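Local coordinates for methanol--corrinoid protein co-methyltransferase (Methanosarcina barkeri, PDB 2I2X) that transfers the methyl group of methanol to the cobalt of a corrinoid bound to its partner protein MtaC, a step of methanogenesis from methanol, at residues P41-A46 / E331-D336; E287-T292 / D308-E313. All blocks are in the same frame, centred on the assembly; numbering follows the deposited sequence.

Contact 1 (P41-A46 / E331-D336)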
ATOM      1  N   PRO A  41      -3.146  -0.032 -15.771  1.00  7.09           N
ATOM      2  CA  PRO A  41      -2.289  -0.242 -14.599  1.00  6.34           C
ATOM      3  C   PRO A  41      -1.204  -1.265 -14.897  1.00  5.90           C
ATOM      4  O   PRO A  41      -1.438  -2.227 -15.624  1.00  5.48           O
ATOM      5  CB  PRO A  41      -3.269  -0.761 -13.534  1.00  5.82           C
ATOM      6  CG  PRO A  41      -4.373  -1.422 -14.325  1.00  4.99           C
ATOM      7  CD  PRO A  41      -4.485  -0.636 -15.608  1.00  6.30           C
ATOM      8  N   GLU A  42      -0.024  -1.050 -14.322  1.00  6.51           N
ATOM      9  CA  GLU A  42       1.126  -1.944 -14.490  1.00  6.81           C
ATOM     10  C   GLU A  42       1.638  -2.296 -13.095  1.00  7.20           C
ATOM     11  O   GLU A  42       2.211  -1.448 -12.394  1.00  7.70           O
ATOM     12  CB  GLU A  42       2.228  -1.276 -15.339  1.00  5.73           C
ATOM     13  CG  GLU A  42       3.536  -2.123 -15.548  1.00  8.15           C
ATOM     14  CD  GLU A  42       4.363  -1.763 -16.852  1.00 12.68           C
ATOM     15  OE1 GLU A  42       4.354  -0.598 -17.350  1.00 11.96           O
ATOM     16  OE2 GLU A  42       5.019  -2.674 -17.404  1.00 12.48           O
ATOM     17  N   ILE A  43       1.435  -3.537 -12.683  1.00  7.40           N
ATOM     18  CA  ILE A  43       1.804  -3.925 -11.326  1.00  8.49           C
ATOM     19  C   ILE A  43       3.209  -4.556 -11.277  1.00  9.41           C
ATOM     20  O   ILE A  43       3.568  -5.384 -12.128  1.00  8.92           O
ATOM     21  CB  ILE A  43       0.718  -4.842 -10.667  1.00  8.06           C
ATOM     22  CG1 ILE A  43       1.056  -5.163  -9.205  1.00  7.31           C
ATOM     23  CG2 ILE A  43       0.502  -6.114 -11.514  1.00  7.07           C
ATOM     24  CD1 ILE A  43       0.843  -4.008  -8.195  1.00  5.06           C
ATOM     25  N   ASN A  44       3.977  -4.138 -10.269  1.00 10.08           N
ATOM     26  CA  ASN A  44       5.335  -4.614 -10.022  1.00 11.10           C
ATOM     27  C   ASN A  44       5.395  -5.298  -8.673  1.00 11.66           C
ATOM     28  O   ASN A  44       4.461  -5.156  -7.879  1.00 11.30           O
ATOM     29  CB  ASN A  44       6.322  -3.465 -10.091  1.00 11.09           C
ATOM     30  CG  ASN A  44       6.805  -3.225 -11.504  1.00 13.29           C
ATOM     31  OD1 ASN A  44       7.732  -3.891 -11.970  1.00 15.97           O
ATOM     32  ND2 ASN A  44       6.153  -2.308 -12.211  1.00 12.21           N
ATOM     33  N   TYR A  45       6.468  -6.052  -8.435  1.00 11.98           N
ATOM     34  CA  TYR A  45       6.553  -6.988  -7.299  1.00 13.02           C
ATOM     35  C   TYR A  45       7.956  -7.580  -7.218  1.00 13.83           C
ATOM     36  O   TYR A  45       8.633  -7.670  -8.226  1.00 14.44           O
ATOM     37  CB  TYR A  45       5.551  -8.143  -7.459  1.00 12.26           C
ATOM     38  CG  TYR A  45       5.398  -8.602  -8.905  1.00 11.42           C
ATOM     39  CD1 TYR A  45       6.258  -9.530  -9.461  1.00  8.96           C
ATOM     40  CD2 TYR A  45       4.384  -8.091  -9.705  1.00  8.68           C
ATOM     41  CE1 TYR A  45       6.104  -9.928 -10.792  1.00 10.24           C
ATOM     42  CE2 TYR A  45       4.231  -8.476 -11.005  1.00  8.48           C
ATOM     43  CZ  TYR A  45       5.084  -9.392 -11.549  1.00  8.82           C
ATOM     44  OH  TYR A  45       4.902  -9.760 -12.857  1.00  9.21           O
ATOM     45  N   ALA A  46       8.376  -7.957  -6.010  1.00 14.43           N
ATOM     46  CA  ALA A  46       9.628  -8.673  -5.753  1.00 14.87           C
ATOM     47  C   ALA A  46       9.259  -9.884  -4.874  1.00 15.72           C
ATOM     48  O   ALA A  46       8.544  -9.735  -3.873  1.00 15.73           O
ATOM     49  CB  ALA A  46      10.636  -7.779  -5.023  1.00 13.90           C
ATOM     50  N   GLU A 331      -5.192  -2.868  -7.214  1.00  6.24           N
ATOM     51  CA  GLU A 331      -6.521  -2.253  -7.100  1.00  6.51           C
ATOM     52  C   GLU A 331      -6.447  -0.705  -7.108  1.00  6.36           C
ATOM     53  O   GLU A 331      -7.198  -0.060  -7.849  1.00  7.73           O
ATOM     54  CB  GLU A 331      -7.318  -2.816  -5.897  1.00  6.52           C
ATOM     55  CG  GLU A 331      -8.668  -2.057  -5.577  1.00  7.49           C
ATOM     56  CD  GLU A 331      -9.674  -2.844  -4.738  1.00  8.01           C
ATOM     57  OE1 GLU A 331      -9.617  -4.096  -4.732  1.00 10.30           O
ATOM     58  OE2 GLU A 331     -10.541  -2.213  -4.080  1.00  8.22           O
ATOM     59  N   THR A 332      -5.538  -0.119  -6.327  1.00  5.58           N
ATOM     60  CA  THR A 332      -5.322   1.335  -6.350  1.00  5.11           C
ATOM     61  C   THR A 332      -4.885   1.830  -7.763  1.00  5.98           C
ATOM     62  O   THR A 332      -5.446   2.794  -8.308  1.00  6.07           O
ATOM     63  CB  THR A 332      -4.311   1.752  -5.261  1.00  4.73           C
ATOM     64  OG1 THR A 332      -4.617   1.096  -4.014  1.00  5.16           O
ATOM     65  CG2 THR A 332      -4.341   3.216  -5.052  1.00  3.24           C
ATOM     66  N   LEU A 333      -3.910   1.156  -8.372  1.00  5.60           N
ATOM     67  CA  LEU A 333      -3.491   1.522  -9.711  1.00  5.74           C
ATOM     68  C   LEU A 333      -4.660   1.480 -10.677  1.00  6.25           C
ATOM     69  O   LEU A 333      -4.915   2.447 -11.416  1.00  6.98           O
ATOM     70  CB  LEU A 333      -2.382   0.588 -10.241  1.00  5.60           C
ATOM     71  CG  LEU A 333      -1.044   0.587  -9.519  1.00  3.48           C
ATOM     72  CD1 LEU A 333      -0.254  -0.564  -9.936  1.00  2.60           C
ATOM     73  CD2 LEU A 333      -0.266   1.904  -9.721  1.00  5.08           C
ATOM     74  N   ALA A 334      -5.392   0.372 -10.665  1.00  5.88           N
ATOM     75  CA  ALA A 334      -6.490   0.228 -11.612  1.00  6.26           C
ATOM     76  C   ALA A 334      -7.568   1.292 -11.397  1.00  6.34           C
ATOM     77  O   ALA A 334      -8.198   1.754 -12.354  1.00  6.60           O
ATOM     78  CB  ALA A 334      -7.081  -1.159 -11.549  1.00  5.67           C
ATOM     79  N   TYR A 335      -7.773   1.691 -10.150  1.00  5.84           N
ATOM     80  CA  TYR A 335      -8.752   2.720  -9.892  1.00  6.16           C
ATOM     81  C   TYR A 335      -8.241   4.081 -10.372  1.00  6.06           C
ATOM     82  O   TYR A 335      -9.002   4.876 -10.921  1.00  5.57           O
ATOM     83  CB  TYR A 335      -9.102   2.747  -8.400  1.00  6.36           C
ATOM     84  CG  TYR A 335     -10.314   1.929  -7.997  1.00  6.88           C
ATOM     85  CD1 TYR A 335     -11.569   2.163  -8.577  1.00  6.67           C
ATOM     86  CD2 TYR A 335     -10.221   0.951  -7.012  1.00  6.52           C
ATOM     87  CE1 TYR A 335     -12.692   1.440  -8.204  1.00  4.34           C
ATOM     88  CE2 TYR A 335     -11.342   0.213  -6.632  1.00  6.36           C
ATOM     89  CZ  TYR A 335     -12.579   0.454  -7.237  1.00  6.44           C
ATOM     90  OH  TYR A 335     -13.712  -0.253  -6.827  1.00  3.91           O
ATOM     91  N   ASP A 336      -6.946   4.354 -10.164  1.00  6.66           N
ATOM     92  CA  ASP A 336      -6.328   5.586 -10.673  1.00  5.99           C
ATOM     93  C   ASP A 336      -6.545   5.614 -12.171  1.00  5.46           C
ATOM     94  O   ASP A 336      -6.879   6.655 -12.721  1.00  5.30           O
ATOM     95  CB  ASP A 336      -4.821   5.662 -10.369  1.00  5.88           C
ATOM     96  CG  ASP A 336      -4.524   5.917  -8.909  1.00  6.70           C
ATOM     97  OD1 ASP A 336      -5.380   6.489  -8.221  1.00  9.21           O
ATOM     98  OD2 ASP A 336      -3.438   5.526  -8.431  1.00  9.02           O
TER

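Contact 2 (E287-T292 / D308-E313). With K (potassium ion), chain S.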
ATOM      1  N   GLU A 287       5.177   6.457 -12.661  1.00  6.86           N
ATOM      2  CA  GLU A 287       4.915   6.055 -11.280  1.00  6.53           C
ATOM      3  C   GLU A 287       5.009   7.279 -10.391  1.00  6.90           C
ATOM      4  O   GLU A 287       5.879   8.136 -10.591  1.00  7.04           O
ATOM      5  CB  GLU A 287       5.938   5.029 -10.803  1.00  6.29           C
ATOM      6  CG  GLU A 287       7.366   5.559 -10.754  1.00  7.82           C
ATOM      7  CD  GLU A 287       8.386   4.454 -10.584  1.00 11.07           C
ATOM      8  OE1 GLU A 287       8.234   3.414 -11.249  1.00 10.88           O
ATOM      9  OE2 GLU A 287       9.316   4.601  -9.768  1.00 10.54           O
ATOM     10  N   GLY A 288       4.133   7.356  -9.396  1.00  6.57           N
ATOM     11  CA  GLY A 288       4.147   8.474  -8.481  1.00  6.83           C
ATOM     12  C   GLY A 288       3.447   8.137  -7.187  1.00  6.84           C
ATOM     13  O   GLY A 288       3.856   7.242  -6.456  1.00  6.88           O
ATOM     14  N   LYS A 289       2.353   8.830  -6.930  1.00  7.07           N
ATOM     15  CA  LYS A 289       1.640   8.681  -5.665  1.00  7.30           C
ATOM     16  C   LYS A 289       1.302   7.228  -5.286  1.00  6.94           C
ATOM     17  O   LYS A 289       1.189   6.929  -4.089  1.00  7.49           O
ATOM     18  CB  LYS A 289       0.377   9.540  -5.666  1.00  7.00           C
ATOM     19  CG  LYS A 289      -0.774   8.980  -6.455  1.00  8.64           C
ATOM     20  CD  LYS A 289      -2.028   9.689  -6.064  1.00 15.33           C
ATOM     21  CE  LYS A 289      -3.099   9.609  -7.130  1.00 18.62           C
ATOM     22  NZ  LYS A 289      -4.200  10.596  -6.807  1.00 18.00           N
ATOM     23  N   THR A 290       1.105   6.364  -6.290  1.00  5.57           N
ATOM     24  CA  THR A 290       0.744   4.977  -6.077  1.00  5.21           C
ATOM     25  C   THR A 290       1.948   4.029  -6.255  1.00  5.23           C
ATOM     26  O   THR A 290       1.793   2.816  -6.495  1.00  4.71           O
ATOM     27  CB  THR A 290      -0.459   4.559  -6.929  1.00  5.20           C
ATOM     28  OG1 THR A 290      -1.492   5.533  -6.780  1.00  6.60           O
ATOM     29  CG2 THR A 290      -1.035   3.187  -6.456  1.00  5.06           C
ATOM     30  N   SER A 291       3.149   4.581  -6.099  1.00  5.37           N
ATOM     31  CA  SER A 291       4.369   3.743  -6.018  1.00  5.84           C
ATOM     32  C   SER A 291       5.075   3.962  -4.677  1.00  5.38           C
ATOM     33  O   SER A 291       6.248   3.612  -4.530  1.00  6.25           O
ATOM     34  CB  SER A 291       5.328   3.994  -7.208  1.00  5.05           C
ATOM     35  OG  SER A 291       5.775   5.348  -7.218  1.00  4.77           O
ATOM     36  N   THR A 292       4.367   4.523  -3.706  1.00  4.74           N
ATOM     37  CA  THR A 292       4.975   4.815  -2.394  1.00  5.06           C
ATOM     38  C   THR A 292       5.451   3.575  -1.633  1.00  5.49           C
ATOM     39  O   THR A 292       6.279   3.698  -0.730  1.00  5.62           O
ATOM     40  CB  THR A 292       4.024   5.634  -1.475  1.00  5.46           C
ATOM     41  OG1 THR A 292       2.742   4.975  -1.407  1.00  4.58           O
ATOM     42  CG2 THR A 292       3.859   7.066  -2.002  1.00  3.51           C
ATOM     43  N   ASP A 308       0.742   6.643 -19.991  1.00  4.44           N
ATOM     44  CA  ASP A 308      -0.059   5.668 -20.705  1.00  5.05           C
ATOM     45  C   ASP A 308      -0.283   4.456 -19.822  1.00  5.31           C
ATOM     46  O   ASP A 308      -1.381   3.867 -19.821  1.00  5.71           O
ATOM     47  CB  ASP A 308       0.585   5.295 -22.036  1.00  4.73           C
ATOM     48  CG  ASP A 308       0.735   6.515 -22.960  1.00  8.17           C
ATOM     49  OD1 ASP A 308      -0.212   6.794 -23.745  1.00  9.67           O
ATOM     50  OD2 ASP A 308       1.782   7.216 -22.873  1.00  7.76           O
ATOM     51  N   CYS A 309       0.747   4.087 -19.059  1.00  4.90           N
ATOM     52  CA  CYS A 309       0.608   3.042 -18.034  1.00  5.00           C
ATOM     53  C   CYS A 309       1.033   3.606 -16.691  1.00  4.98           C
ATOM     54  O   CYS A 309       1.788   4.577 -16.634  1.00  5.02           O
ATOM     55  CB  CYS A 309       1.380   1.777 -18.417  1.00  4.53           C
ATOM     56  SG  CYS A 309       1.101   1.335 -20.169  1.00  5.46           S
ATOM     57  N   TRP A 310       0.524   3.018 -15.618  1.00  5.19           N
ATOM     58  CA  TRP A 310       0.639   3.603 -14.284  1.00  5.24           C
ATOM     59  C   TRP A 310       1.054   2.489 -13.355  1.00  5.68           C
ATOM     60  O   TRP A 310       0.345   1.477 -13.232  1.00  5.27           O
ATOM     61  CB  TRP A 310      -0.695   4.195 -13.890  1.00  5.00           C
ATOM     62  CG  TRP A 310      -0.802   4.915 -12.568  1.00  5.93           C
ATOM     63  CD1 TRP A 310      -1.760   4.700 -11.610  1.00  6.24           C
ATOM     64  CD2 TRP A 310       0.013   5.991 -12.087  1.00  5.88           C
ATOM     65  NE1 TRP A 310      -1.583   5.562 -10.557  1.00  8.66           N
ATOM     66  CE2 TRP A 310      -0.511   6.377 -10.823  1.00  8.56           C
ATOM     67  CE3 TRP A 310       1.131   6.670 -12.593  1.00  5.87           C
ATOM     68  CZ2 TRP A 310       0.048   7.414 -10.050  1.00  6.93           C
ATOM     69  CZ3 TRP A 310       1.689   7.708 -11.829  1.00  6.49           C
ATOM     70  CH2 TRP A 310       1.142   8.066 -10.564  1.00  7.11           C
ATOM     71  N   SER A 311       2.230   2.674 -12.747  1.00  5.75           N
ATOM     72  CA  SER A 311       2.887   1.646 -11.974  1.00  5.78           C
ATOM     73  C   SER A 311       3.110   1.964 -10.463  1.00  6.07           C
ATOM     74  O   SER A 311       3.155   3.127 -10.071  1.00  5.14           O
ATOM     75  CB  SER A 311       4.216   1.349 -12.659  1.00  5.39           C
ATOM     76  OG  SER A 311       5.122   0.683 -11.790  1.00  3.53           O
ATOM     77  N   ASN A 312       3.271   0.909  -9.654  1.00  6.45           N
ATOM     78  CA  ASN A 312       3.594   1.017  -8.216  1.00  6.96           C
ATOM     79  C   ASN A 312       5.070   0.789  -7.948  1.00  7.79           C
ATOM     80  O   ASN A 312       5.488   0.688  -6.781  1.00  7.09           O
ATOM     81  CB  ASN A 312       2.826  -0.047  -7.409  1.00  6.68           C
ATOM     82  CG  ASN A 312       3.309  -1.447  -7.731  1.00  5.41           C
ATOM     83  OD1 ASN A 312       3.336  -1.822  -8.893  1.00  2.88           O
ATOM     84  ND2 ASN A 312       3.737  -2.209  -6.713  1.00  5.31           N
ATOM     85  N   GLU A 313       5.842   0.648  -9.040  1.00  9.03           N
ATOM     86  CA  GLU A 313       7.313   0.562  -9.032  1.00  9.59           C
ATOM     87  C   GLU A 313       7.783  -0.783  -8.515  1.00 10.88           C
ATOM     88  O   GLU A 313       8.397  -1.557  -9.240  1.00 11.72           O
ATOM     89  CB  GLU A 313       7.947   1.722  -8.254  1.00  8.84           C
ATOM     90  CG  GLU A 313       9.455   1.628  -8.044  1.00 11.55           C
ATOM     91  CD  GLU A 313      10.269   1.513  -9.344  1.00 14.72           C
ATOM     92  OE1 GLU A 313      11.470   1.169  -9.237  1.00 13.93           O
ATOM     93  OE2 GLU A 313       9.732   1.766 -10.460  1.00 13.82           O
TER
HETATM   94  K     K S 511      13.104  -0.881 -10.997  0.70 23.46           K
HETATM   95  O   HOH W   1       2.301   5.427  -9.049  1.00  2.00           O

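Contact 1 (P41-A46 / E331-D336)
Strand 40-43, the first of the TIM barrel, packs here against helix 325-345, which follows the last barrel strand and lies on the outside of the barrel. The two segments run nearly antiparallel (163°), their axes 7.6 Å apart. The contact is purely apolar: no hydrogen bond passes between them, and all five touching residues are buried. Pro-41 lays its ring against the helix backbone. Its CB meets Leu-333 CB at 3.7 Å, while CG lies beside Ala-334, 3.8 Å from CA of that alanine and 3.9 Å from its CB. Leu-333 points toward the strand and buries the largest area of the contact. Its CG stands anti to its own carbonyl carbon (chi1 -64°), which carries CD1 past Pro-41 to the following residues. Ile-43 answers tip to tip, with CG1 anti to the backbone N (chi1 -176°); the two side chains cross at about a right angle, and Ile-43 CD1 touches Leu-333 CD1 at 4.0 Å.

Polar groups are served elsewhere. Glu-42 starts away from the helix, and its carboxylate is bonded to Thr-285 and salt-bridged to Arg-123. The strand's backbone is held in the sheet by Ile-82 and Glu-84 of strand 80-86 and by Trp-310. On the helix, Glu-331 pairs with Arg-72 and also bonds Ser-296 of the second subunit, so the face turned from the strand meets the second copy of MtaB. Where the leucine ends, its CD1 methyl lies 3.6 Å from the carbonyl oxygen of Glu-42.

Contact 2 (E287-T292 / D308-E313)
Two stretches near the ends of neighbouring strands meet in a wholly buried contact, tight in two places and water-bridged between them. One tight place is Ser-291 against Asn-312. Their CA atoms are only 3.6 Å apart, Ser-291 CB sits 3.3 Å from Asn-312 C, and Asn-312 CA approaches Thr-290 O at 3.1 Å in a CA-H...O contact. A type I turn shapes this end: Gly-288 O is gripped by both N and OG of Ser-291, the hydroxyl lying in the carbonyl plane on a lone pair.

Just as tight is the indole rim of Trp-310, whose CG is anti to the backbone N (chi1 -177°). CH2 comes within 3.3 Å of Gly-288 N, while Lys-289 CG lies 4.0 Å from CZ2 and Thr-290 crosses near NE1. NE1 of the indole and Thr-290 OG1 both bond Asp-336. An alanine here removes the rim against Gly-288 and the NE1 bond to Asp-336, and would probably loosen the 288-291 turn.

The loose side is bridged by water, for no clear direct hydrogen bond joins the segments: a water over one indole face accepts from Gly-288 N (2.7 Å) and donates to Ser-311 O. Beyond it, the acid groups of Glu-287 and Glu-313 come close with their planes 62° apart, and Glu-287 also bonds His-295. Ser-311 OG accepts from Glu-313 N in an ST turn and is also hydrogen-bonded to Asp-268. Glu-313 OE1 lies 3.2 Å from potassium, which Glu-86 and Glu-164 also bind: a metal site beside the zinc at the C-terminal mouth of a TIM barrel.

In the fold
The chain visits the four segments in the order 41-46, 287-292, 308-313, 331-336, so contact 2 is nested within the long loop closed by contact 1. Their centres are about 7 Å apart. Both rest on one parallel sheet, in which strand 309-311 lies between 40-43 and 285-287; the first and last strands thus meet to close the barrel. Contact 1 covers its outside with helix 325-345, while contact 2 leads to the metal site. Asn-44 N probably bonds Asn-312 OD1 (2.8 Å), coupling the two strand ends. Both contacts also reach the second subunit, whose Asp-336 forms a salt bridge with Lys-289, tying the barrel to the interface between the two MtaB copies.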